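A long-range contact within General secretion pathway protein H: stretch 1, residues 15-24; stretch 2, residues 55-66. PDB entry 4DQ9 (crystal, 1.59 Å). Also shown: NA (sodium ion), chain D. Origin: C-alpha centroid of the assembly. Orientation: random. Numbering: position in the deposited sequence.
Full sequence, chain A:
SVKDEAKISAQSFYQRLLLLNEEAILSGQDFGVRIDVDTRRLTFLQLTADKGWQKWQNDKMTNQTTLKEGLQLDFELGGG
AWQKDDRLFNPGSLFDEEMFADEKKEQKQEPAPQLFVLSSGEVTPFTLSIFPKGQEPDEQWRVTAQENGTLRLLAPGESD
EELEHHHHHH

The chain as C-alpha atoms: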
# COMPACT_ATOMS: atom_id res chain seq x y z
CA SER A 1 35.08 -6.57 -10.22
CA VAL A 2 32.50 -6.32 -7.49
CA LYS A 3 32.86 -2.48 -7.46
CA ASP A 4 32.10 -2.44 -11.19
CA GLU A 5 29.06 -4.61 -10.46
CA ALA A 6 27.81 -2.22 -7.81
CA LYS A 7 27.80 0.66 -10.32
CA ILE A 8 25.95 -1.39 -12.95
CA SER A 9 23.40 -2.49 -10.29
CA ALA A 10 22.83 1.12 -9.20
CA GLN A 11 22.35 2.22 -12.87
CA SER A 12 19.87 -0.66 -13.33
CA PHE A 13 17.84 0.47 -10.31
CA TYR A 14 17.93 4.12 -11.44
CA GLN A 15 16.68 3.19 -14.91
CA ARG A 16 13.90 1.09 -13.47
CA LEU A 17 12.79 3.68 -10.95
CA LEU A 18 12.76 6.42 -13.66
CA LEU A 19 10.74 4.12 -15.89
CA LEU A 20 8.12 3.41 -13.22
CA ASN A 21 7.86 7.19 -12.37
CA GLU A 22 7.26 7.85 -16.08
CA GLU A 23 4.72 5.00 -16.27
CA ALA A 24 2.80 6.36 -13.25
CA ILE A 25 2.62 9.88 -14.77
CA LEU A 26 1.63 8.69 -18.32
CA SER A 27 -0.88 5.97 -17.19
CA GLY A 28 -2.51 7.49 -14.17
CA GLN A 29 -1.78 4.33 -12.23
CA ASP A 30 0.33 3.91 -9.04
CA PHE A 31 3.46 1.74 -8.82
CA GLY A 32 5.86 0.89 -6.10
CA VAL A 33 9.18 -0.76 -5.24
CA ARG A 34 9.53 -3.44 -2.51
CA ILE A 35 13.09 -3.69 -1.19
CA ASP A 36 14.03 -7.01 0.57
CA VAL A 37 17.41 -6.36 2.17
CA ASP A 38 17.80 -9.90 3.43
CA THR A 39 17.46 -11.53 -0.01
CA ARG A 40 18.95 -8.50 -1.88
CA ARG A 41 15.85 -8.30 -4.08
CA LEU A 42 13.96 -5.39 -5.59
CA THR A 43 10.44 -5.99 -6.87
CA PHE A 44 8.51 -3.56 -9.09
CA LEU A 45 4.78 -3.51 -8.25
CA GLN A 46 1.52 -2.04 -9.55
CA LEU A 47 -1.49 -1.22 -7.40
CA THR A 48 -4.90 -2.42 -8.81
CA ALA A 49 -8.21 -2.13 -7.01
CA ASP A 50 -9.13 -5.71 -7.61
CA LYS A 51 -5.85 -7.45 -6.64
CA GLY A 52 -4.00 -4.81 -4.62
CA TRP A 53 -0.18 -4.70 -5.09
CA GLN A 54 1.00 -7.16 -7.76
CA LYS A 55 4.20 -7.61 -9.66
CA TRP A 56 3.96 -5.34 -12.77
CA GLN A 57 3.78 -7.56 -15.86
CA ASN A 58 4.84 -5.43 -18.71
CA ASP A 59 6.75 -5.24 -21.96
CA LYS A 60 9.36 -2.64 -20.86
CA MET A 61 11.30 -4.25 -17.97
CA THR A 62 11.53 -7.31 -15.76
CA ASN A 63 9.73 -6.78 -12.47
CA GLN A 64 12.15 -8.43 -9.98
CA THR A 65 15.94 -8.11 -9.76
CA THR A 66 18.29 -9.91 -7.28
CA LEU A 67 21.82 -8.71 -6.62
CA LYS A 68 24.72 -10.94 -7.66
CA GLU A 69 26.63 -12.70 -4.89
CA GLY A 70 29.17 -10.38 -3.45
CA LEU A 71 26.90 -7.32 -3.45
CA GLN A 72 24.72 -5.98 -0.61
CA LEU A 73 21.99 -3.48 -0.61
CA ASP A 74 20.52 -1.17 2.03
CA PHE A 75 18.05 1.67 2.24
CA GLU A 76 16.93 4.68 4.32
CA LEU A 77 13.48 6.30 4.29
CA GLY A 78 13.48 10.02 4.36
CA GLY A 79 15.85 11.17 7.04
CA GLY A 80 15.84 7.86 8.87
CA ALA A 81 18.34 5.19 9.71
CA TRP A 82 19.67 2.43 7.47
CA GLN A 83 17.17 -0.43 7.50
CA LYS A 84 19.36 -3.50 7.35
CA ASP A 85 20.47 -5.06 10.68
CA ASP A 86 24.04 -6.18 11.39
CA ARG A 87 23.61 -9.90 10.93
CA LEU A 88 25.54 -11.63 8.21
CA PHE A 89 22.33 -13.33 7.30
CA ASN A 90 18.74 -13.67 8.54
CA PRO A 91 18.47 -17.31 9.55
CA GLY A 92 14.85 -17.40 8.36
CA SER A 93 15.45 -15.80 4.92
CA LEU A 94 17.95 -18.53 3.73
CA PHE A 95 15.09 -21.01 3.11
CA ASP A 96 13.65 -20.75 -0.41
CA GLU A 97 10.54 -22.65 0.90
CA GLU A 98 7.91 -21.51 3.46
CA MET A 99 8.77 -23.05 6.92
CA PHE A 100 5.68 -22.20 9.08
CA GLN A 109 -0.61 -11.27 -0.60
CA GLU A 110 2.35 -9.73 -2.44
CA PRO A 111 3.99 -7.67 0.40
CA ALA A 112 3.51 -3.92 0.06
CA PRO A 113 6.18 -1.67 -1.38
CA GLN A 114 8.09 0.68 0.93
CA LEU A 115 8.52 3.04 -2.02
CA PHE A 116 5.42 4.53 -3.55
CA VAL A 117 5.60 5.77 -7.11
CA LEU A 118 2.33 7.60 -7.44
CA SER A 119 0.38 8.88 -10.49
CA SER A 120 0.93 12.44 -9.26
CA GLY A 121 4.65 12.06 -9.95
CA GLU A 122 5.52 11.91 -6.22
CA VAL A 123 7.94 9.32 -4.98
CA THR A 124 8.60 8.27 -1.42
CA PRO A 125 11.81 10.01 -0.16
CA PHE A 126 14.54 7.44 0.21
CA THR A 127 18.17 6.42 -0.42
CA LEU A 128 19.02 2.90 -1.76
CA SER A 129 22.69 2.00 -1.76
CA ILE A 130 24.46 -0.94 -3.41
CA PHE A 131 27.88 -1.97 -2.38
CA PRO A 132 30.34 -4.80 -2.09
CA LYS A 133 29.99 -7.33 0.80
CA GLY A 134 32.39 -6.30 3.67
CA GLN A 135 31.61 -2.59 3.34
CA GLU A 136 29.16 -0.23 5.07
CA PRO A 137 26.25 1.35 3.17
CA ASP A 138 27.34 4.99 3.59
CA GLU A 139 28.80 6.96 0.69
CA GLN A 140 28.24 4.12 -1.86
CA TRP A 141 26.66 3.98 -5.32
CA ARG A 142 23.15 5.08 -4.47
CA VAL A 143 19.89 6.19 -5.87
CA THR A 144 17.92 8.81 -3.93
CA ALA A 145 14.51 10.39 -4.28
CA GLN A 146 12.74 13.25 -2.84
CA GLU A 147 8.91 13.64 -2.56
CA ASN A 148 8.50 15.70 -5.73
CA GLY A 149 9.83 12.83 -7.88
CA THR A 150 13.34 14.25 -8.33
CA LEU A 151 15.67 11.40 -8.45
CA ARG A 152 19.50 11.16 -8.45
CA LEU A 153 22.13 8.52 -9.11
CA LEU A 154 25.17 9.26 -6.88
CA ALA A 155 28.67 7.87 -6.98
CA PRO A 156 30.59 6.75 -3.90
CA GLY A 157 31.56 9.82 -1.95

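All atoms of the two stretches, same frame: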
# COMPACT_ATOMS: atom_id res chain seq x y z
N GLN A 15 17.41 3.26 -13.63
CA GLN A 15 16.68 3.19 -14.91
C GLN A 15 15.31 2.66 -14.67
O GLN A 15 14.34 3.17 -15.27
CB GLN A 15 17.37 2.30 -15.89
CG GLN A 15 18.75 2.84 -16.29
CD GLN A 15 19.54 1.84 -17.22
OE1 GLN A 15 19.33 0.62 -17.21
NE2 GLN A 15 20.44 2.38 -18.05
N ARG A 16 15.19 1.71 -13.71
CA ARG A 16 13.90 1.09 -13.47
C ARG A 16 13.01 2.03 -12.68
O ARG A 16 11.80 2.12 -12.96
CB ARG A 16 14.07 -0.24 -12.73
CG ARG A 16 14.73 -1.26 -13.68
CD ARG A 16 15.51 -2.34 -12.87
NE ARG A 16 16.10 -3.34 -13.80
CZ ARG A 16 15.35 -4.26 -14.36
NH1 ARG A 16 14.09 -4.31 -14.06
NH2 ARG A 16 15.86 -5.20 -15.17
N LEU A 17 13.57 2.76 -11.72
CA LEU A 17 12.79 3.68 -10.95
C LEU A 17 12.26 4.82 -11.91
O LEU A 17 11.09 5.23 -11.82
CB LEU A 17 13.62 4.23 -9.87
CG LEU A 17 12.94 5.26 -8.99
CD1 LEU A 17 11.74 4.66 -8.25
CD2 LEU A 17 14.00 5.90 -8.03
N LEU A 18 13.14 5.33 -12.76
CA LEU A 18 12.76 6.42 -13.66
C LEU A 18 11.63 5.92 -14.50
O LEU A 18 10.62 6.64 -14.75
CB LEU A 18 13.96 6.85 -14.49
CG LEU A 18 15.00 7.80 -13.96
CD1 LEU A 18 15.86 8.38 -15.19
CD2 LEU A 18 14.52 8.93 -13.25
N LEU A 19 11.74 4.69 -15.01
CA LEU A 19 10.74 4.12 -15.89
C LEU A 19 9.39 4.04 -15.20
O LEU A 19 8.31 4.38 -15.78
CB LEU A 19 11.17 2.75 -16.41
CG LEU A 19 10.37 2.25 -17.57
CD1 LEU A 19 11.15 1.28 -18.55
CD2 LEU A 19 9.21 1.49 -16.95
N LEU A 20 9.38 3.59 -13.94
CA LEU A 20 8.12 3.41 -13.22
C LEU A 20 7.52 4.79 -12.93
O LEU A 20 6.29 4.90 -13.01
CB LEU A 20 8.31 2.84 -11.82
CG LEU A 20 8.26 1.38 -11.45
CD1 LEU A 20 8.33 1.20 -9.83
CD2 LEU A 20 7.25 0.54 -12.23
N ASN A 21 8.31 5.83 -12.62
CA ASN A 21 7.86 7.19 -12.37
C ASN A 21 7.16 7.73 -13.63
O ASN A 21 6.03 8.21 -13.60
CB ASN A 21 9.00 8.09 -11.92
CG ASN A 21 8.62 9.51 -11.82
OD1 ASN A 21 7.67 9.90 -11.07
ND2 ASN A 21 9.39 10.35 -12.50
N GLU A 22 7.82 7.53 -14.76
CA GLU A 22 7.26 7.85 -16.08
C GLU A 22 5.96 7.11 -16.39
O GLU A 22 5.01 7.74 -16.80
CB GLU A 22 8.34 7.52 -17.10
CG GLU A 22 8.04 7.75 -18.59
CD GLU A 22 9.27 7.47 -19.45
OE1 GLU A 22 10.17 6.67 -19.11
OE2 GLU A 22 9.29 7.98 -20.56
N GLU A 23 5.89 5.82 -16.02
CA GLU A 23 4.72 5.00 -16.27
C GLU A 23 3.57 5.55 -15.45
O GLU A 23 2.43 5.65 -15.94
CB GLU A 23 4.94 3.54 -15.99
CG GLU A 23 3.91 2.68 -16.61
CD GLU A 23 3.99 2.56 -18.09
OE1 GLU A 23 5.03 2.83 -18.80
OE2 GLU A 23 3.01 2.10 -18.57
N ALA A 24 3.84 5.86 -14.18
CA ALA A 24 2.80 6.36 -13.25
C ALA A 24 2.20 7.64 -13.85
O ALA A 24 0.97 7.82 -13.91
CB ALA A 24 3.37 6.62 -11.82
N LYS A 55 3.06 -7.88 -8.79
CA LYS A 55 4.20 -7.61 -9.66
C LYS A 55 3.75 -7.02 -11.03
O LYS A 55 2.75 -7.46 -11.64
CB LYS A 55 5.05 -8.88 -9.89
CG LYS A 55 5.66 -9.48 -8.68
CD LYS A 55 6.42 -10.76 -9.11
CE LYS A 55 7.00 -11.40 -7.90
NZ LYS A 55 7.54 -12.73 -8.38
N TRP A 56 4.43 -6.01 -11.52
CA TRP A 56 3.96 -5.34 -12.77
C TRP A 56 4.38 -6.18 -13.97
O TRP A 56 5.54 -6.12 -14.38
CB TRP A 56 4.53 -3.91 -12.84
CG TRP A 56 4.10 -3.14 -14.02
CD1 TRP A 56 2.87 -3.18 -14.62
CD2 TRP A 56 4.90 -2.25 -14.83
NE1 TRP A 56 2.85 -2.39 -15.73
CE2 TRP A 56 4.07 -1.78 -15.87
CE3 TRP A 56 6.22 -1.79 -14.78
CZ2 TRP A 56 4.52 -0.86 -16.82
CZ3 TRP A 56 6.65 -0.88 -15.76
CH2 TRP A 56 5.81 -0.44 -16.75
N GLN A 57 3.41 -6.80 -14.63
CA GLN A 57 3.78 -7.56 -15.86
C GLN A 57 3.68 -6.63 -17.02
O GLN A 57 2.69 -5.93 -17.20
CB GLN A 57 3.01 -8.88 -15.99
CG GLN A 57 3.23 -9.65 -14.73
CD GLN A 57 3.06 -11.11 -14.86
OE1 GLN A 57 3.56 -11.74 -15.83
NE2 GLN A 57 2.36 -11.71 -13.86
N ASN A 58 4.78 -6.48 -17.75
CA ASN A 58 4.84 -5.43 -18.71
C ASN A 58 5.85 -5.77 -19.77
O ASN A 58 6.64 -6.70 -19.57
CB ASN A 58 5.19 -4.13 -18.05
CG ASN A 58 6.65 -4.11 -17.59
OD1 ASN A 58 7.51 -3.65 -18.33
ND2 ASN A 58 6.94 -4.68 -16.42
N ASP A 59 5.86 -4.99 -20.84
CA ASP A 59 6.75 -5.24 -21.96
C ASP A 59 7.91 -4.28 -22.02
O ASP A 59 8.47 -4.09 -23.10
CB ASP A 59 6.00 -5.25 -23.35
CG ASP A 59 5.48 -3.85 -23.79
OD1 ASP A 59 5.51 -2.87 -23.01
OD2 ASP A 59 5.04 -3.71 -24.96
N LYS A 60 8.27 -3.64 -20.91
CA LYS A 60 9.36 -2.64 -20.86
C LYS A 60 10.53 -3.08 -20.02
O LYS A 60 11.69 -2.80 -20.39
CB LYS A 60 8.85 -1.26 -20.27
CG LYS A 60 7.78 -0.75 -21.25
CD LYS A 60 7.20 0.62 -20.78
CE LYS A 60 6.49 1.27 -21.99
NZ LYS A 60 6.02 2.67 -21.53
N MET A 61 10.28 -3.85 -18.97
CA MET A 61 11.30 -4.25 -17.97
C MET A 61 10.87 -5.47 -17.17
O MET A 61 9.72 -5.63 -16.89
CB MET A 61 11.67 -3.12 -17.09
CG MET A 61 10.57 -2.68 -16.09
SD MET A 61 11.21 -1.34 -15.08
CE MET A 61 10.28 -1.68 -13.57
N THR A 62 11.83 -6.31 -16.75
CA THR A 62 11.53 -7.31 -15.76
C THR A 62 11.10 -6.64 -14.46
O THR A 62 11.48 -5.49 -14.18
CB THR A 62 12.75 -8.18 -15.45
OG1 THR A 62 13.84 -7.35 -15.11
CG2 THR A 62 13.14 -8.99 -16.69
N ASN A 63 10.31 -7.35 -13.68
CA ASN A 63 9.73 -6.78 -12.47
C ASN A 63 10.37 -7.25 -11.14
O ASN A 63 9.87 -6.90 -10.12
CB ASN A 63 8.21 -6.99 -12.47
CG ASN A 63 7.84 -8.47 -12.50
OD1 ASN A 63 8.41 -9.31 -11.82
ND2 ASN A 63 6.82 -8.81 -13.30
N GLN A 64 11.43 -8.04 -11.17
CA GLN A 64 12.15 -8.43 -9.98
C GLN A 64 13.62 -8.54 -10.35
O GLN A 64 13.95 -9.13 -11.39
CB GLN A 64 11.65 -9.76 -9.49
CG GLN A 64 12.04 -9.95 -8.07
CD GLN A 64 11.24 -11.01 -7.39
OE1 GLN A 64 10.48 -10.76 -6.41
NE2 GLN A 64 11.41 -12.19 -7.86
N THR A 65 14.46 -7.95 -9.55
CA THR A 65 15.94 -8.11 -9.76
C THR A 65 16.57 -8.60 -8.44
O THR A 65 16.10 -8.25 -7.37
CB THR A 65 16.64 -6.88 -10.28
OG1 THR A 65 16.46 -5.83 -9.32
CG2 THR A 65 16.08 -6.43 -11.65
N THR A 66 17.62 -9.42 -8.50
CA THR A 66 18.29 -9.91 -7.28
C THR A 66 19.78 -9.62 -7.51
O THR A 66 20.36 -9.85 -8.60
CB THR A 66 18.03 -11.43 -7.04
OG1 THR A 66 16.61 -11.71 -7.00
CG2 THR A 66 18.76 -11.89 -5.77
NA NA D . 2.27 -10.46 -7.96
O HOH W 1 2.48 -12.17 -10.14

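Stretch 1 is one continuous length of helix, and stretch 2 is an irregular loop that straightens into a strand at Q64. The helix meets the loop through R16, L19, L20 and E23, the i, i+3, i+4, i+7 spacing that gathers side chains along one side of a helix. Together the two stretches bury 503 Å² of surface, and side-chain hydrogen bonds within the loop accompany the contact.

Stretch 2 opens at K55, which does not reach the helix; its backbone N lies 2.8 Å from the sodium ion NA, which also binds a water. The first real contact comes from W56, whose CA-to-CB bond points toward the helix. Three helical residues gather around its indole: L19 CD2 approaches the ring edge, 3.7 Å from W56 CZ3, while L20 CD2 comes within 3.6 Å of W56 CE3 and the E23 methylene CG within 3.6 Å of W56 CZ2, both obliquely. The CA-to-CB bond of L20 points sideways relative to stretch 2, but the end of the side chain comes nearer to it. The rule here is that one large, buried aromatic can be packed against two leucines and the aliphatic part of a glutamate.

Q57 and D59 make no contact with the helix, and N58 makes none either, yet N58 organises the loop. With chi1 in the p well, its OD1 accepts hydrogen bonds from K60 N (2.7 Å) and M61 N (2.8 Å), while its ND2 donates to W56 O (2.9 Å) and M61 O (3.0 Å). One side-chain amide thus ties together backbone groups of W56, K60 and M61, each of which touches stretch 1.

K60 extends over the exposed margin with chi2 to chi4 all t, and its NZ forms a salt bridge with E23 OE1 at 2.9 Å. Its stem is used as well, since K60 CB lies 3.8 Å from L19 CD1. E23 thus meets both the indole and the lysine.

M61 points toward the helix and packs among its side chains: its SD is 3.8 Å from R16 CG and 3.9 Å from L19 CD2, and its CE is 4.0 Å from L20 CD2.

At T62 the contact turns polar. R16 NH1 donates to T62 O at 2.9 Å, near the guanidinium plane, and R16 NH2 donates to T62 OG1 at 3.0 Å; a weak bond from NH1 to the same OG1 spans 3.2 Å. Backbone and side chain of one threonine therefore serve both terminal nitrogens of the arginine.

N63 points away and instead braces the loop, its ND2 donating to W56 O at 3.2 Å. Q64 also points away, and T65, next along the strand, points toward the helix, laying its CG2 over one face of the guanidinium, 3.5 Å from R16 CZ. T66 is out of reach.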